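Local coordinates for protein sortase, SrtB family (Streptococcus pneumoniae PCS8235, PDB 4Y4Q) that is the sortase B of the type II pilus, probably acting as a cysteine transpeptidase on pilus proteins during pilus formation, at residues G73-Y78 with K165-F170; Y84-A89 with P118-F123; G156-N161 with R217-S222; I210-S215 with V236-D241. One frame throughout, in Å; residues are numbered along the deposited sequence.

All four interactions lie within the sortase domain and draw on one curled, mixed sheet. Along the chain, interaction 1 opens at 73-78 and closes at 165-170; interaction 2 falls wholly between those segments, while interaction 3 alternates with both interaction 1 and interaction 4. Centres of interactions 1 and 3 are about 6 Å apart, joined by strand 155-160, which lies between strands 73-77 and 163-176. Interaction 2, about 8 Å from interaction 3, meets it at Phe120 and Arg217. Interaction 3 lies on strand 218-225 and interaction 4, about 11 Å away, on its antiparallel neighbour 231-240. Interactions 1 to 3 are thus contacts of the barrel interior, interaction 2 only partly buried; interaction 4 joins a surface loop to the sheet.

Interaction 1: residues G73-Y78 with K165-F170; sequences GWINVY and KGLEIF
Leu167, which meets Ile75 through its side chain, is held at the backbone by a hydrogen bond between Leu167 N and Gly156 O, on the strand lying between the two segments. On the other side of that strand, Asn76 is backbone-bonded to Ser157. Strands 73-77 and 163-176 are therefore next-but-one neighbours, each antiparallel to strand 155-160, and this explains why no hydrogen bond runs directly from 73-78 to 165-170. The segment axes come within 8.4 Å of each other, with their N-to-C directions 45° apart, consistent with the twist of the sheet accumulated over two strand steps.

The direct contact is apolar and passes over the middle strand. Leu167 reaches across with one branch: its CD1 sits 3.8 Å from Ile75 CD1, and Ile75 CG1 is equally near. Because Ile75 CG1 is turned anti to the backbone N (chi1 -176°), its end comes closer to Leu167 than the bond leaving its CA would suggest. Leu167 CD1 also packs on Ser157 O, which puts the methyl against the backbone of the intervening strand. Farther along, Val77 CG1 touches Ile169 CD1 at 4.0 Å. In both pairs the side chains cross at about a right angle, so contact is confined to a few atoms: one leucine methyl against CG1 and CD1 of Ile75, and one methyl each from Val77 and Ile169.

Ile75 also leans on Leu86, Leu167 on Ile158, and Ile169 on Phe144. This buried apolar layer, lining the inner face of the curled sheet, is part of the core of the sortase beta-barrel.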
loop_
_atom_site.group_PDB
_atom_site.type_symbol
_atom_site.label_atom_id
_atom_site.label_comp_id
_atom_site.label_asym_id
_atom_site.label_seq_id
_atom_site.Cartn_x
_atom_site.Cartn_y
_atom_site.Cartn_z
ATOM N N GLY A 73 -8.886 -9.394 0.841
ATOM C CA GLY A 73 -7.836 -9.584 1.825
ATOM C C GLY A 73 -7.876 -8.566 2.941
ATOM O O GLY A 73 -8.900 -7.917 3.170
ATOM N N TRP A 74 -6.749 -8.414 3.627
ATOM C CA TRP A 74 -6.683 -7.545 4.794
ATOM C C TRP A 74 -5.245 -7.091 5.010
ATOM O O TRP A 74 -4.308 -7.865 4.774
ATOM C CB TRP A 74 -7.192 -8.287 6.035
ATOM C CG TRP A 74 -7.541 -7.375 7.154
ATOM C CD1 TRP A 74 -6.678 -6.775 8.021
ATOM C CD2 TRP A 74 -8.861 -6.942 7.529
ATOM N NE1 TRP A 74 -7.379 -6.000 8.922
ATOM C CE2 TRP A 74 -8.719 -6.084 8.639
ATOM C CE3 TRP A 74 -10.145 -7.202 7.036
ATOM C CZ2 TRP A 74 -9.822 -5.484 9.273
ATOM C CZ3 TRP A 74 -11.236 -6.606 7.659
ATOM C CH2 TRP A 74 -11.069 -5.757 8.769
ATOM N N ILE A 75 -5.074 -5.842 5.448
ATOM C CA ILE A 75 -3.741 -5.284 5.676
ATOM C C ILE A 75 -3.610 -4.646 7.059
ATOM O O ILE A 75 -4.498 -3.918 7.522
ATOM C CB ILE A 75 -3.360 -4.251 4.573
ATOM C CG1 ILE A 75 -1.929 -3.745 4.747
ATOM C CG2 ILE A 75 -4.327 -3.081 4.553
ATOM C CD1 ILE A 75 -1.350 -3.164 3.435
ATOM N N ASN A 76 -2.480 -4.902 7.707
ATOM C CA ASN A 76 -2.235 -4.401 9.052
ATOM C C ASN A 76 -0.810 -3.856 9.144
ATOM O O ASN A 76 0.122 -4.480 8.642
ATOM C CB ASN A 76 -2.426 -5.549 10.040
ATOM C CG ASN A 76 -2.429 -5.090 11.493
ATOM O OD1 ASN A 76 -2.469 -3.893 11.788
ATOM N ND2 ASN A 76 -2.401 -6.051 12.411
ATOM N N VAL A 77 -0.644 -2.686 9.757
ATOM C CA VAL A 77 0.681 -2.205 10.126
ATOM C C VAL A 77 0.733 -2.021 11.649
ATOM O O VAL A 77 0.002 -1.194 12.220
ATOM C CB VAL A 77 1.041 -0.891 9.422
ATOM C CG1 VAL A 77 2.402 -0.362 9.931
ATOM C CG2 VAL A 77 1.080 -1.088 7.918
ATOM N N TYR A 78 1.593 -2.797 12.299
ATOM C CA TYR A 78 1.592 -2.897 13.759
ATOM C C TYR A 78 1.689 -1.550 14.469
ATOM O O TYR A 78 2.353 -0.644 13.991
ATOM C CB TYR A 78 2.720 -3.824 14.212
ATOM C CG TYR A 78 2.604 -5.211 13.626
ATOM C CD1 TYR A 78 1.384 -5.869 13.602
ATOM C CD2 TYR A 78 3.709 -5.861 13.092
ATOM C CE1 TYR A 78 1.265 -7.139 13.070
ATOM C CE2 TYR A 78 3.598 -7.140 12.546
ATOM C CZ TYR A 78 2.374 -7.770 12.547
ATOM O OH TYR A 78 2.254 -9.035 12.017
ATOM N N LYS A 165 1.043 -13.161 4.837
ATOM C CA LYS A 165 2.435 -12.798 4.594
ATOM C C LYS A 165 2.795 -11.601 5.462
ATOM O O LYS A 165 1.911 -10.852 5.901
ATOM C CB LYS A 165 2.632 -12.402 3.129
ATOM C CG LYS A 165 2.384 -13.513 2.101
ATOM C CD LYS A 165 3.493 -14.556 2.144
ATOM C CE LYS A 165 3.290 -15.645 1.109
ATOM N NZ LYS A 165 4.076 -16.863 1.481
ATOM N N GLY A 166 4.090 -11.409 5.692
ATOM C CA GLY A 166 4.557 -10.275 6.468
ATOM C C GLY A 166 4.782 -9.107 5.541
ATOM O O GLY A 166 4.875 -9.294 4.315
ATOM N N LEU A 167 4.828 -7.907 6.114
ATOM C CA LEU A 167 5.128 -6.690 5.367
ATOM C C LEU A 167 6.289 -6.002 6.042
ATOM O O LEU A 167 6.317 -5.902 7.270
ATOM C CB LEU A 167 3.940 -5.734 5.400
ATOM C CG LEU A 167 2.683 -6.019 4.577
ATOM C CD1 LEU A 167 1.664 -4.927 4.862
ATOM C CD2 LEU A 167 3.014 -6.072 3.077
ATOM N N GLU A 168 7.252 -5.522 5.260
ATOM C CA GLU A 168 8.313 -4.706 5.830
ATOM C C GLU A 168 8.350 -3.372 5.110
ATOM O O GLU A 168 8.668 -3.319 3.930
ATOM C CB GLU A 168 9.655 -5.419 5.714
ATOM C CG GLU A 168 10.813 -4.640 6.327
ATOM C CD GLU A 168 12.045 -5.503 6.564
ATOM O OE1 GLU A 168 12.054 -6.685 6.147
ATOM O OE2 GLU A 168 13.005 -4.996 7.182
ATOM N N ILE A 169 8.001 -2.292 5.800
ATOM C CA ILE A 169 8.034 -0.974 5.172
ATOM C C ILE A 169 9.483 -0.536 4.899
ATOM O O ILE A 169 10.346 -0.660 5.777
ATOM C CB ILE A 169 7.300 0.068 6.042
ATOM C CG1 ILE A 169 5.804 -0.236 6.068
ATOM C CG2 ILE A 169 7.508 1.472 5.511
ATOM C CD1 ILE A 169 5.047 0.626 7.037
ATOM N N PHE A 170 9.764 -0.028 3.696
ATOM C CA PHE A 170 11.104 0.515 3.437
ATOM C C PHE A 170 11.144 1.962 2.954
ATOM O O PHE A 170 12.223 2.534 2.808
ATOM C CB PHE A 170 11.900 -0.367 2.467
ATOM C CG PHE A 170 11.288 -0.472 1.106
ATOM C CD1 PHE A 170 11.591 0.453 0.111
ATOM C CD2 PHE A 170 10.404 -1.494 0.816
ATOM C CE1 PHE A 170 11.019 0.349 -1.158
ATOM C CE2 PHE A 170 9.828 -1.598 -0.443
ATOM C CZ PHE A 170 10.139 -0.674 -1.424
#

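Interaction 2: residues Y84-A89 with P118-F123; sequences YPLVQA and PKFEDF
Leu86 and Phe120 approach at about a right angle, the leucine reaching in from strand 83-88 of the sortase beta-barrel and the phenylalanine from the connection between strands 110-112 and 124-129. A single methyl carries the contact: Leu86 CD1 is 3.8 Å from Phe120 CZ and 4.1 Å from Phe120 CE1, meeting the far end of the ring obliquely. Phe120 CG stands beside its own backbone N (chi1 -69°), a turn that carries the ring end inward even though the bond leaving its CA does not aim at the strand. Its backbone is in the left-handed region, consistent with a tight change of direction in the loop. The same ring meets that of Tyr160, with planes at about 40°, and touches Ile219, so it plugs into the barrel core.

Gln88, two residues along the strand from Leu86, points to the same side. Its chain is extended (chi1 -178°) and carries the amide to the CB-CG side of Pro118, where the chains lie aslant to each other. No hydrogen bond joins these two residues. The amide nitrogen is held by carbonyl groups just ahead of the loop segment, since Gln88 NE2 is hydrogen-bonded to both Asp113 O and Asn116 O. Those two bonds fix the rotation of the amide and hence the place of its oxygen: Gln88 OE1 rests 3.5 Å from Pro118 CB and 4.1 Å from Pro118 CG.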
loop_
_atom_site.group_PDB
_atom_site.type_symbol
_atom_site.label_atom_id
_atom_site.label_comp_id
_atom_site.label_asym_id
_atom_site.label_seq_id
_atom_site.Cartn_x
_atom_site.Cartn_y
_atom_site.Cartn_z
ATOM N N TYR A 84 -7.231 -2.636 7.733
ATOM C CA TYR A 84 -8.261 -2.421 6.729
ATOM C C TYR A 84 -8.486 -3.641 5.843
ATOM O O TYR A 84 -7.537 -4.362 5.506
ATOM C CB TYR A 84 -7.858 -1.247 5.822
ATOM C CG TYR A 84 -7.722 0.094 6.521
ATOM C CD1 TYR A 84 -8.786 0.643 7.235
ATOM C CD2 TYR A 84 -6.540 0.827 6.434
ATOM C CE1 TYR A 84 -8.670 1.878 7.871
ATOM C CE2 TYR A 84 -6.415 2.063 7.063
ATOM C CZ TYR A 84 -7.482 2.580 7.780
ATOM O OH TYR A 84 -7.359 3.803 8.401
ATOM N N PRO A 85 -9.748 -3.870 5.451
ATOM C CA PRO A 85 -10.033 -4.867 4.416
ATOM C C PRO A 85 -9.511 -4.349 3.096
ATOM O O PRO A 85 -9.490 -3.132 2.891
ATOM C CB PRO A 85 -11.560 -4.900 4.371
ATOM C CG PRO A 85 -11.993 -3.555 4.882
ATOM C CD PRO A 85 -10.964 -3.184 5.921
ATOM N N LEU A 86 -9.092 -5.258 2.223
ATOM C CA LEU A 86 -8.674 -4.900 0.878
ATOM C C LEU A 86 -9.787 -5.260 -0.092
ATOM O O LEU A 86 -10.392 -6.331 0.010
ATOM C CB LEU A 86 -7.416 -5.676 0.502
ATOM C CG LEU A 86 -6.208 -5.395 1.376
ATOM C CD1 LEU A 86 -5.042 -6.271 0.965
ATOM C CD2 LEU A 86 -5.859 -3.924 1.279
ATOM N N VAL A 87 -10.054 -4.362 -1.028
ATOM C CA VAL A 87 -11.131 -4.526 -1.993
ATOM C C VAL A 87 -10.576 -4.109 -3.368
ATOM O O VAL A 87 -9.533 -3.447 -3.439
ATOM C CB VAL A 87 -12.356 -3.689 -1.527
ATOM C CG1 VAL A 87 -13.293 -3.353 -2.652
ATOM C CG2 VAL A 87 -13.110 -4.427 -0.411
ATOM N N GLN A 88 -11.209 -4.545 -4.453
ATOM C CA GLN A 88 -10.866 -4.056 -5.787
ATOM C C GLN A 88 -12.132 -3.793 -6.579
ATOM O O GLN A 88 -13.037 -4.625 -6.607
ATOM C CB GLN A 88 -9.985 -5.056 -6.543
ATOM C CG GLN A 88 -9.553 -4.557 -7.933
ATOM C CD GLN A 88 -8.607 -5.513 -8.629
ATOM O OE1 GLN A 88 -8.896 -6.703 -8.759
ATOM N NE2 GLN A 88 -7.465 -4.996 -9.086
ATOM N N ALA A 89 -12.204 -2.637 -7.226
ATOM C CA ALA A 89 -13.335 -2.348 -8.104
ATOM C C ALA A 89 -12.910 -2.410 -9.565
ATOM O O ALA A 89 -11.729 -2.578 -9.872
ATOM C CB ALA A 89 -13.917 -0.984 -7.786
ATOM N N PRO A 118 -5.269 -9.252 -8.544
ATOM C CA PRO A 118 -5.883 -9.230 -7.212
ATOM C C PRO A 118 -5.249 -10.219 -6.232
ATOM O O PRO A 118 -5.613 -10.204 -5.053
ATOM C CB PRO A 118 -7.340 -9.627 -7.491
ATOM C CG PRO A 118 -7.258 -10.475 -8.729
ATOM C CD PRO A 118 -6.150 -9.867 -9.556
ATOM N N LYS A 119 -4.336 -11.064 -6.708
ATOM C CA LYS A 119 -3.634 -11.994 -5.828
ATOM C C LYS A 119 -2.191 -11.566 -5.593
ATOM O O LYS A 119 -1.345 -12.397 -5.260
ATOM C CB LYS A 119 -3.660 -13.407 -6.405
ATOM C CG LYS A 119 -5.027 -14.050 -6.439
ATOM C CD LYS A 119 -4.990 -15.346 -7.257
ATOM C CE LYS A 119 -6.299 -16.115 -7.151
ATOM N NZ LYS A 119 -7.471 -15.202 -7.258
ATOM N N PHE A 120 -1.921 -10.274 -5.764
ATOM C CA PHE A 120 -0.593 -9.700 -5.516
ATOM C C PHE A 120 0.557 -10.419 -6.235
ATOM O O PHE A 120 1.658 -10.540 -5.698
ATOM C CB PHE A 120 -0.327 -9.605 -4.013
ATOM C CG PHE A 120 -1.178 -8.578 -3.327
ATOM C CD1 PHE A 120 -2.492 -8.861 -2.986
ATOM C CD2 PHE A 120 -0.679 -7.313 -3.059
ATOM C CE1 PHE A 120 -3.288 -7.905 -2.375
ATOM C CE2 PHE A 120 -1.470 -6.354 -2.454
ATOM C CZ PHE A 120 -2.779 -6.656 -2.109
ATOM N N GLU A 121 0.293 -10.887 -7.448
ATOM C CA GLU A 121 1.316 -11.530 -8.260
ATOM C C GLU A 121 2.238 -10.527 -8.950
ATOM O O GLU A 121 3.356 -10.874 -9.351
ATOM C CB GLU A 121 0.662 -12.431 -9.311
ATOM C CG GLU A 121 -0.165 -13.549 -8.705
ATOM C CD GLU A 121 -0.621 -14.565 -9.733
ATOM O OE1 GLU A 121 -0.082 -14.556 -10.865
ATOM O OE2 GLU A 121 -1.521 -15.368 -9.398
ATOM N N ASP A 122 1.765 -9.293 -9.102
ATOM C CA ASP A 122 2.507 -8.282 -9.855
ATOM C C ASP A 122 3.697 -7.812 -9.033
ATOM O O ASP A 122 3.697 -7.951 -7.804
ATOM C CB ASP A 122 1.619 -7.072 -10.167
ATOM C CG ASP A 122 0.527 -7.380 -11.187
ATOM O OD1 ASP A 122 0.655 -8.380 -11.929
ATOM O OD2 ASP A 122 -0.456 -6.601 -11.248
ATOM N N PHE A 123 4.692 -7.244 -9.713
ATOM C CA PHE A 123 5.869 -6.708 -9.054
ATOM C C PHE A 123 5.481 -5.566 -8.122
ATOM O O PHE A 123 5.754 -5.618 -6.927
ATOM C CB PHE A 123 6.906 -6.222 -10.075
ATOM C CG PHE A 123 7.933 -5.301 -9.475
ATOM C CD1 PHE A 123 8.902 -5.794 -8.602
ATOM C CD2 PHE A 123 7.908 -3.939 -9.750
ATOM C CE1 PHE A 123 9.840 -4.938 -8.027
ATOM C CE2 PHE A 123 8.841 -3.081 -9.180
ATOM C CZ PHE A 123 9.803 -3.579 -8.315
#

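Interaction 3: residues G156-N161 with R217-S222; sequences GSIYYN and RIILLS
Tyr160 OH receives two N-H groups from the guanidinium of Arg217. The stronger bond comes from Arg217 NH1, 2.7 Å from Tyr160 OH, with an N-H...O angle of 155°. Arg217 NH2 adds a weak, more bent one, 3.1 Å from the same Tyr160 OH. Tyr160 CG lies between its backbone N and carbonyl carbon (chi1 67°), which directs the ring toward 217-222, while a bend in the Arg217 chain turns the guanidinium to the hydroxyl. The hydroxyl meets the guanidinium at its edge, close to its plane, and the phenol ring, turned 66° from that plane, is too far from parallel to stack.

Arg217 NH1 has a second acceptor, Phe120 O, so the group spans from strand 155-160 to the loop ahead of strand 124-129. Two partners on one nitrogen and two donors on one phenol oxygen restrict the rotation of both groups. Tyr160 is a buried residue, and its hydroxyl accepts both N-H groups.

Strands 155-160 and 218-225 are not neighbours in the curled sheet of the sortase beta-barrel; they face one another through its interior. Their backbone polar groups turn to other strands: Ile158 bonds to Lys165, Ile219 to Ala237 and Arg217 to Ile239. Two residues along each segment, Ile158 and Ile219 meet tip to tip, Ile158 CD1 lying 3.5 Å from Ile219 CD1, a close methyl contact. Leu167 packs against both isoleucines.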
loop_
_atom_site.group_PDB
_atom_site.type_symbol
_atom_site.label_atom_id
_atom_site.label_comp_id
_atom_site.label_asym_id
_atom_site.label_seq_id
_atom_site.Cartn_x
_atom_site.Cartn_y
_atom_site.Cartn_z
ATOM N N GLY A 156 4.419 -5.174 9.446
ATOM C CA GLY A 156 2.985 -5.349 9.358
ATOM C C GLY A 156 2.704 -6.712 8.757
ATOM O O GLY A 156 3.614 -7.538 8.604
ATOM N N SER A 157 1.449 -6.969 8.419
ATOM C CA SER A 157 1.115 -8.231 7.783
ATOM C C SER A 157 0.048 -7.965 6.752
ATOM O O SER A 157 -0.610 -6.908 6.763
ATOM C CB SER A 157 0.593 -9.221 8.799
ATOM O OG SER A 157 -0.584 -8.700 9.372
ATOM N N ILE A 158 -0.103 -8.911 5.838
ATOM C CA ILE A 158 -1.137 -8.791 4.834
ATOM C C ILE A 158 -1.706 -10.174 4.580
ATOM O O ILE A 158 -0.972 -11.161 4.552
ATOM C CB ILE A 158 -0.594 -8.126 3.551
ATOM C CG1 ILE A 158 -1.705 -7.980 2.505
ATOM C CG2 ILE A 158 0.590 -8.904 2.988
ATOM C CD1 ILE A 158 -1.232 -7.305 1.235
ATOM N N TYR A 159 -3.023 -10.252 4.456
ATOM C CA TYR A 159 -3.665 -11.509 4.136
ATOM C C TYR A 159 -4.290 -11.370 2.759
ATOM O O TYR A 159 -4.926 -10.353 2.463
ATOM C CB TYR A 159 -4.728 -11.838 5.176
ATOM C CG TYR A 159 -5.426 -13.154 4.929
ATOM C CD1 TYR A 159 -6.482 -13.250 4.028
ATOM C CD2 TYR A 159 -5.025 -14.304 5.590
ATOM C CE1 TYR A 159 -7.114 -14.455 3.790
ATOM C CE2 TYR A 159 -5.663 -15.509 5.375
ATOM C CZ TYR A 159 -6.707 -15.579 4.477
ATOM O OH TYR A 159 -7.338 -16.786 4.272
ATOM N N TYR A 160 -4.084 -12.379 1.915
ATOM C CA TYR A 160 -4.656 -12.400 0.569
ATOM C C TYR A 160 -4.637 -13.826 0.033
ATOM O O TYR A 160 -3.755 -14.616 0.385
ATOM C CB TYR A 160 -3.901 -11.454 -0.383
ATOM C CG TYR A 160 -2.479 -11.871 -0.675
ATOM C CD1 TYR A 160 -2.188 -12.752 -1.715
ATOM C CD2 TYR A 160 -1.425 -11.384 0.084
ATOM C CE1 TYR A 160 -0.892 -13.142 -1.981
ATOM C CE2 TYR A 160 -0.119 -11.763 -0.179
ATOM C CZ TYR A 160 0.139 -12.643 -1.210
ATOM O OH TYR A 160 1.434 -13.027 -1.472
ATOM N N ASN A 161 -5.617 -14.151 -0.806
ATOM C CA ASN A 161 -5.700 -15.458 -1.456
ATOM C C ASN A 161 -5.568 -16.642 -0.505
ATOM O O ASN A 161 -5.018 -17.684 -0.871
ATOM C CB ASN A 161 -4.663 -15.577 -2.583
ATOM C CG ASN A 161 -5.055 -16.615 -3.628
ATOM O OD1 ASN A 161 -6.199 -16.645 -4.091
ATOM N ND2 ASN A 161 -4.114 -17.486 -3.984
ATOM N N ARG A 217 8.249 -8.654 -4.354
ATOM C CA ARG A 217 6.991 -7.993 -4.662
ATOM C C ARG A 217 6.809 -6.864 -3.669
ATOM O O ARG A 217 7.101 -7.024 -2.480
ATOM C CB ARG A 217 5.828 -8.974 -4.560
ATOM C CG ARG A 217 5.778 -10.002 -5.705
ATOM C CD ARG A 217 4.713 -11.030 -5.408
ATOM N NE ARG A 217 4.980 -11.705 -4.143
ATOM C CZ ARG A 217 4.046 -12.073 -3.266
ATOM N NH1 ARG A 217 2.758 -11.830 -3.509
ATOM N NH2 ARG A 217 4.406 -12.691 -2.143
ATOM N N ILE A 218 6.343 -5.718 -4.153
ATOM C CA ILE A 218 6.124 -4.582 -3.271
ATOM C C ILE A 218 4.713 -4.017 -3.369
ATOM O O ILE A 218 3.953 -4.308 -4.311
ATOM C CB ILE A 218 7.136 -3.477 -3.529
ATOM C CG1 ILE A 218 6.875 -2.819 -4.880
ATOM C CG2 ILE A 218 8.576 -4.032 -3.480
ATOM C CD1 ILE A 218 7.909 -1.767 -5.156
ATOM N N ILE A 219 4.365 -3.209 -2.379
ATOM C CA ILE A 219 3.053 -2.590 -2.311
ATOM C C ILE A 219 3.217 -1.089 -2.054
ATOM O O ILE A 219 4.011 -0.683 -1.195
ATOM C CB ILE A 219 2.254 -3.184 -1.166
ATOM C CG1 ILE A 219 1.925 -4.647 -1.452
ATOM C CG2 ILE A 219 0.985 -2.406 -0.941
ATOM C CD1 ILE A 219 1.250 -5.329 -0.280
ATOM N N LEU A 220 2.480 -0.270 -2.800
ATOM C CA LEU A 220 2.446 1.165 -2.546
ATOM C C LEU A 220 1.097 1.508 -1.951
ATOM O O LEU A 220 0.050 1.320 -2.587
ATOM C CB LEU A 220 2.661 1.988 -3.819
ATOM C CG LEU A 220 4.068 2.069 -4.425
ATOM C CD1 LEU A 220 4.447 0.755 -5.085
ATOM C CD2 LEU A 220 4.147 3.185 -5.439
ATOM N N LEU A 221 1.109 2.002 -0.723
ATOM C CA LEU A 221 -0.145 2.397 -0.094
ATOM C C LEU A 221 -0.224 3.913 -0.150
ATOM O O LEU A 221 0.619 4.613 0.420
ATOM C CB LEU A 221 -0.215 1.891 1.351
ATOM C CG LEU A 221 -1.317 2.478 2.247
ATOM C CD1 LEU A 221 -2.694 2.240 1.671
ATOM C CD2 LEU A 221 -1.223 1.892 3.658
ATOM N N SER A 222 -1.254 4.416 -0.820
ATOM C CA SER A 222 -1.319 5.831 -1.167
ATOM C C SER A 222 -2.578 6.486 -0.617
ATOM O O SER A 222 -3.673 5.928 -0.734
ATOM C CB SER A 222 -1.301 5.957 -2.704
ATOM O OG SER A 222 -1.641 7.268 -3.145
#

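Interaction 4: residues I210-S215 with V236-D241; sequences ISLSPS and VAKITD
Lys238 is fully extended, with CG anti to the backbone N (chi1 173°) and every later torsion extended as well, and this carries its ammonium straight out to the loop holding Ile210 and Ser211. Ile210 answers with CG1 set between its backbone N and carbonyl carbon (chi1 72°), which lays CD1 against the aliphatic part of the lysine: Ile210 CD1 is 4.1 Å from Lys238 CB and 4.2 Å from Lys238 CD.

At the end of the chain, Lys238 NZ donates to Ser211 O over 2.9 Å. The C=O...N angle is 155° and the nitrogen is only modestly tilted from the carbonyl plane. Asp216 OD2 is a second, long and weak, ionic partner of the ammonium.

Strand 231-240 belongs to the sortase beta-barrel, where it pairs antiparallel with strands 163-176 and 218-225. The loop segment 210-215 comes after the short strand 206-207 and leads into strand 218-225, so Lys238 ties this connection to the outer face of the sheet it is about to enter. Lys238 itself is backbone-bonded to Glu168, which fixes the root of its long side chain. Leu212 also approaches the methylene that Ile210 meets, its CD2 lying 4.3 Å from Lys238 CD, and packs on Phe170, Ile218 and, in helix 190-202, Leu197.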
loop_
_atom_site.group_PDB
_atom_site.type_symbol
_atom_site.label_atom_id
_atom_site.label_comp_id
_atom_site.label_asym_id
_atom_site.label_seq_id
_atom_site.Cartn_x
_atom_site.Cartn_y
_atom_site.Cartn_z
ATOM N N ILE A 210 16.943 -2.029 2.642
ATOM C CA ILE A 210 16.699 -3.478 2.716
ATOM C C ILE A 210 16.943 -4.181 1.379
ATOM O O ILE A 210 17.163 -3.529 0.350
ATOM C CB ILE A 210 15.291 -3.845 3.257
ATOM C CG1 ILE A 210 14.195 -3.544 2.233
ATOM C CG2 ILE A 210 15.006 -3.145 4.590
ATOM C CD1 ILE A 210 12.810 -4.003 2.717
ATOM N N SER A 211 16.904 -5.511 1.401
ATOM C CA SER A 211 17.232 -6.308 0.218
ATOM C C SER A 211 16.105 -6.252 -0.808
ATOM O O SER A 211 15.030 -6.818 -0.587
ATOM C CB SER A 211 17.517 -7.757 0.615
ATOM O OG SER A 211 17.921 -8.524 -0.506
ATOM N N LEU A 212 16.357 -5.574 -1.926
ATOM C CA LEU A 212 15.310 -5.313 -2.912
ATOM C C LEU A 212 15.719 -5.639 -4.340
ATOM O O LEU A 212 16.723 -5.130 -4.856
ATOM C CB LEU A 212 14.853 -3.859 -2.840
ATOM C CG LEU A 212 13.592 -3.647 -2.014
ATOM C CD1 LEU A 212 13.115 -2.210 -2.147
ATOM C CD2 LEU A 212 12.530 -4.632 -2.472
ATOM N N SER A 213 14.911 -6.473 -4.982
ATOM C CA SER A 213 15.164 -6.874 -6.360
ATOM C C SER A 213 13.844 -7.024 -7.129
ATOM O O SER A 213 12.774 -7.139 -6.520
ATOM C CB SER A 213 15.969 -8.180 -6.390
ATOM O OG SER A 213 15.276 -9.224 -5.732
ATOM N N PRO A 214 13.932 -7.139 -8.441
ATOM C CA PRO A 214 12.718 -7.281 -9.236
ATOM C C PRO A 214 12.015 -8.523 -8.724
ATOM O O PRO A 214 10.785 -8.574 -8.697
ATOM C CB PRO A 214 13.253 -7.518 -10.647
ATOM C CG PRO A 214 14.566 -6.813 -10.666
ATOM C CD PRO A 214 15.130 -6.963 -9.281
ATOM N N SER A 215 12.797 -9.523 -8.333
ATOM C CA SER A 215 12.229 -10.821 -7.968
ATOM C C SER A 215 11.249 -10.736 -6.776
ATOM O O SER A 215 10.357 -11.578 -6.631
ATOM C CB SER A 215 13.342 -11.835 -7.693
ATOM O OG SER A 215 14.374 -11.264 -6.905
ATOM N N VAL A 236 5.755 2.536 1.216
ATOM C CA VAL A 236 6.032 1.379 0.367
ATOM C C VAL A 236 6.587 0.229 1.197
ATOM O O VAL A 236 7.480 0.418 2.028
ATOM C CB VAL A 236 7.025 1.714 -0.755
ATOM C CG1 VAL A 236 6.948 0.655 -1.843
ATOM C CG2 VAL A 236 6.709 3.076 -1.353
ATOM N N ALA A 237 6.064 -0.962 0.957
ATOM C CA ALA A 237 6.446 -2.133 1.735
ATOM C C ALA A 237 6.815 -3.296 0.827
ATOM O O ALA A 237 6.210 -3.476 -0.250
ATOM C CB ALA A 237 5.310 -2.536 2.628
ATOM N N LYS A 238 7.787 -4.091 1.274
ATOM C CA LYS A 238 8.105 -5.358 0.621
ATOM C C LYS A 238 7.239 -6.456 1.213
ATOM O O LYS A 238 7.028 -6.503 2.433
ATOM C CB LYS A 238 9.561 -5.714 0.863
ATOM C CG LYS A 238 9.956 -7.107 0.376
ATOM C CD LYS A 238 11.443 -7.351 0.634
ATOM C CE LYS A 238 11.877 -8.748 0.182
ATOM N NZ LYS A 238 13.349 -8.966 0.375
ATOM N N ILE A 239 6.746 -7.355 0.368
ATOM C CA ILE A 239 6.050 -8.528 0.885
ATOM C C ILE A 239 7.074 -9.612 1.234
ATOM O O ILE A 239 7.955 -9.932 0.427
ATOM C CB ILE A 239 5.017 -9.048 -0.112
ATOM C CG1 ILE A 239 4.085 -7.904 -0.527
ATOM C CG2 ILE A 239 4.224 -10.202 0.490
ATOM C CD1 ILE A 239 2.994 -8.321 -1.510
ATOM N N THR A 240 6.968 -10.161 2.444
ATOM C CA THR A 240 7.958 -11.101 2.959
ATOM C C THR A 240 7.303 -12.385 3.445
ATOM O O THR A 240 6.087 -12.444 3.622
ATOM C CB THR A 240 8.734 -10.495 4.160
ATOM O OG1 THR A 240 7.853 -10.341 5.280
ATOM C CG2 THR A 240 9.327 -9.141 3.814
ATOM N N ASP A 241 8.112 -13.410 3.686
ATOM C CA ASP A 241 7.606 -14.639 4.282
ATOM C C ASP A 241 7.663 -14.511 5.799
ATOM O O ASP A 241 8.663 -14.040 6.343
ATOM C CB ASP A 241 8.432 -15.842 3.824
ATOM C CG ASP A 241 8.734 -15.807 2.334
ATOM O OD1 ASP A 241 7.877 -16.247 1.537
ATOM O OD2 ASP A 241 9.831 -15.338 1.959
#